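Local structure of phosphotriesterase, putative (4J35) at residues 246-251 against 298-303. The protein is probably a metal-dependent lactonase of the phosphotriesterase family, engineered here for organophosphate hydrolysis, that holds two divalent metal ions. The protein carries 7 engineered substitutions. Numbering follows the deposited sequence.
Sequences VLTTLL and PDLRRR
Leu-247 and Thr-248 face Leu-300 and Arg-303 across two helical segments whose axes cross at -54° and come no closer than 11.6 Å, with Thr-248 and Leu-300 as the nearest CA pair, 7.8 Å apart. At that spacing only side chains meet, and the 167 Å² buried in total marks a small interface. Its apolar centre is Leu-247 CD2, which lies 4.0 Å from Leu-300 CD2 and about as far from CD1, so one methyl sits against both branches of the other leucine while the two side chains run roughly perpendicular. Thr-248 contributes its methyl: CG2 rests 3.7 Å from Arg-303 CD. With chi1 at 54°, the hydroxyl OG1 is directed back along its own helix, where the carbonyls of Leu-244 and Ser-245 accept it, and CG2 is left to the neighbour. Arg-303 is extended from CG to NE, which carries its head to Asp-299: Arg-303 NE donates to Asp-299 OD2 over 2.9 Å, nearly straight at 172°, though from above the carboxylate plane. Asp-299 OD1 takes Arg-302 NH2 at 2.8 Å from the syn side, but tilted well out of the plane, so two salt bridges should restrain the carboxylate. Leu-244 extends the contact one turn earlier, touching Asp-299, Leu-300 and Arg-303. Helix 291-303 packs against helix 240-251 in this TIM-barrel protein, away from the metal site, while Leu-247 also reaches Leu-259 and Leu-261 of strand 259-261.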
loop_
_atom_site.group_PDB
_atom_site.type_symbol
_atom_site.label_atom_id
_atom_site.label_comp_id
_atom_site.label_asym_id
_atom_site.label_seq_id
_atom_site.Cartn_x
_atom_site.Cartn_y
_atom_site.Cartn_z
ATOM N N VAL A 246 -5.924 -9.622 -17.091
ATOM C CA VAL A 246 -4.593 -9.029 -17.328
ATOM C C VAL A 246 -3.572 -9.831 -16.557
ATOM O O VAL A 246 -2.509 -10.176 -17.069
ATOM C CB VAL A 246 -4.506 -7.554 -16.884
ATOM C CG1 VAL A 246 -3.093 -6.987 -17.119
ATOM C CG2 VAL A 246 -5.514 -6.721 -17.624
ATOM N N LEU A 247 -3.911 -10.179 -15.326
ATOM C CA LEU A 247 -2.987 -10.940 -14.495
ATOM C C LEU A 247 -2.591 -12.286 -15.114
ATOM O O LEU A 247 -1.420 -12.686 -15.058
ATOM C CB LEU A 247 -3.605 -11.196 -13.134
ATOM C CG LEU A 247 -2.651 -11.630 -12.031
ATOM C CD1 LEU A 247 -1.762 -10.446 -11.567
ATOM C CD2 LEU A 247 -3.488 -12.160 -10.873
ATOM N N THR A 248 -3.564 -13.011 -15.665
ATOM C CA THR A 248 -3.276 -14.348 -16.185
ATOM C C THR A 248 -2.341 -14.223 -17.400
ATOM O O THR A 248 -1.450 -15.042 -17.584
ATOM C CB THR A 248 -4.545 -15.162 -16.521
ATOM O OG1 THR A 248 -5.395 -14.435 -17.419
ATOM C CG2 THR A 248 -5.305 -15.447 -15.242
ATOM N N THR A 249 -2.574 -13.196 -18.206
ATOM C CA THR A 249 -1.704 -12.860 -19.319
ATOM C C THR A 249 -0.266 -12.659 -18.865
ATOM O O THR A 249 0.687 -13.149 -19.508
ATOM C CB THR A 249 -2.173 -11.568 -19.975
ATOM O OG1 THR A 249 -3.482 -11.766 -20.512
ATOM C CG2 THR A 249 -1.220 -11.119 -21.083
ATOM N N LEU A 250 -0.095 -11.906 -17.782
ATOM C CA LEU A 250 1.249 -11.516 -17.336
ATOM C C LEU A 250 1.929 -12.712 -16.693
ATOM O O LEU A 250 3.107 -12.954 -16.877
ATOM C CB LEU A 250 1.194 -10.339 -16.362
ATOM C CG LEU A 250 0.750 -8.996 -16.933
ATOM C CD1 LEU A 250 0.611 -7.986 -15.851
ATOM C CD2 LEU A 250 1.850 -8.482 -17.922
ATOM N N LEU A 251 1.162 -13.507 -15.958
ATOM C CA LEU A 251 1.694 -14.740 -15.392
ATOM C C LEU A 251 2.215 -15.687 -16.471
ATOM O O LEU A 251 3.222 -16.376 -16.274
ATOM C CB LEU A 251 0.569 -15.437 -14.573
ATOM C CG LEU A 251 0.257 -14.754 -13.239
ATOM C CD1 LEU A 251 -1.118 -15.275 -12.612
ATOM C CD2 LEU A 251 1.391 -15.017 -12.275
ATOM N N PRO A 298 -8.306 -19.154 -5.380
ATOM C CA PRO A 298 -8.858 -20.408 -5.882
ATOM C C PRO A 298 -9.261 -20.216 -7.321
ATOM O O PRO A 298 -9.256 -21.143 -8.125
ATOM C CB PRO A 298 -10.133 -20.622 -4.998
ATOM C CG PRO A 298 -9.857 -19.875 -3.758
ATOM C CD PRO A 298 -9.019 -18.641 -4.198
ATOM N N ASP A 299 -9.637 -18.993 -7.659
ATOM C CA ASP A 299 -10.062 -18.766 -9.023
ATOM C C ASP A 299 -8.800 -18.818 -9.953
ATOM O O ASP A 299 -8.871 -19.346 -11.038
ATOM C CB ASP A 299 -10.790 -17.446 -9.164
ATOM C CG ASP A 299 -11.389 -17.279 -10.528
ATOM O OD1 ASP A 299 -12.303 -18.052 -10.862
ATOM O OD2 ASP A 299 -10.937 -16.395 -11.276
ATOM N N LEU A 300 -7.665 -18.330 -9.483
ATOM C CA LEU A 300 -6.434 -18.421 -10.302
ATOM C C LEU A 300 -6.024 -19.895 -10.491
ATOM O O LEU A 300 -5.697 -20.313 -11.597
ATOM C CB LEU A 300 -5.300 -17.636 -9.658
ATOM C CG LEU A 300 -5.497 -16.121 -9.635
ATOM C CD1 LEU A 300 -4.402 -15.477 -8.810
ATOM C CD2 LEU A 300 -5.510 -15.560 -11.063
ATOM N N ARG A 301 -6.055 -20.676 -9.410
ATOM C CA ARG A 301 -5.780 -22.108 -9.494
ATOM C C ARG A 301 -6.727 -22.793 -10.485
ATOM O O ARG A 301 -6.288 -23.589 -11.337
ATOM C CB ARG A 301 -5.867 -22.756 -8.109
ATOM C CG ARG A 301 -4.747 -22.304 -7.189
ATOM C CD ARG A 301 -3.403 -22.900 -7.657
ATOM N NE ARG A 301 -3.393 -24.360 -7.512
ATOM C CZ ARG A 301 -3.345 -25.264 -8.488
ATOM N NH1 ARG A 301 -3.293 -24.922 -9.768
ATOM N NH2 ARG A 301 -3.369 -26.549 -8.158
ATOM N N ARG A 302 -8.022 -22.501 -10.365
ATOM C CA ARG A 302 -8.982 -22.990 -11.345
ATOM C C ARG A 302 -8.550 -22.656 -12.773
ATOM O O ARG A 302 -8.778 -23.439 -13.692
ATOM C CB ARG A 302 -10.348 -22.405 -11.144
ATOM C CG ARG A 302 -11.403 -23.085 -12.000
ATOM C CD ARG A 302 -12.800 -22.403 -11.894
ATOM N NE ARG A 302 -12.717 -20.957 -12.156
ATOM C CZ ARG A 302 -12.410 -20.414 -13.341
ATOM N NH1 ARG A 302 -12.168 -21.184 -14.397
ATOM N NH2 ARG A 302 -12.341 -19.092 -13.481
ATOM N N ARG A 303 -7.978 -21.473 -12.954
ATOM C CA ARG A 303 -7.617 -20.985 -14.284
ATOM C C ARG A 303 -6.358 -21.615 -14.848
ATOM O O ARG A 303 -6.048 -21.389 -16.013
ATOM C CB ARG A 303 -7.402 -19.476 -14.252
ATOM C CG ARG A 303 -8.670 -18.660 -14.235
ATOM C CD ARG A 303 -8.360 -17.199 -14.008
ATOM N NE ARG A 303 -9.575 -16.410 -13.815
ATOM C CZ ARG A 303 -10.114 -15.591 -14.715
ATOM N NH1 ARG A 303 -9.550 -15.403 -15.902
ATOM N NH2 ARG A 303 -11.223 -14.933 -14.413
#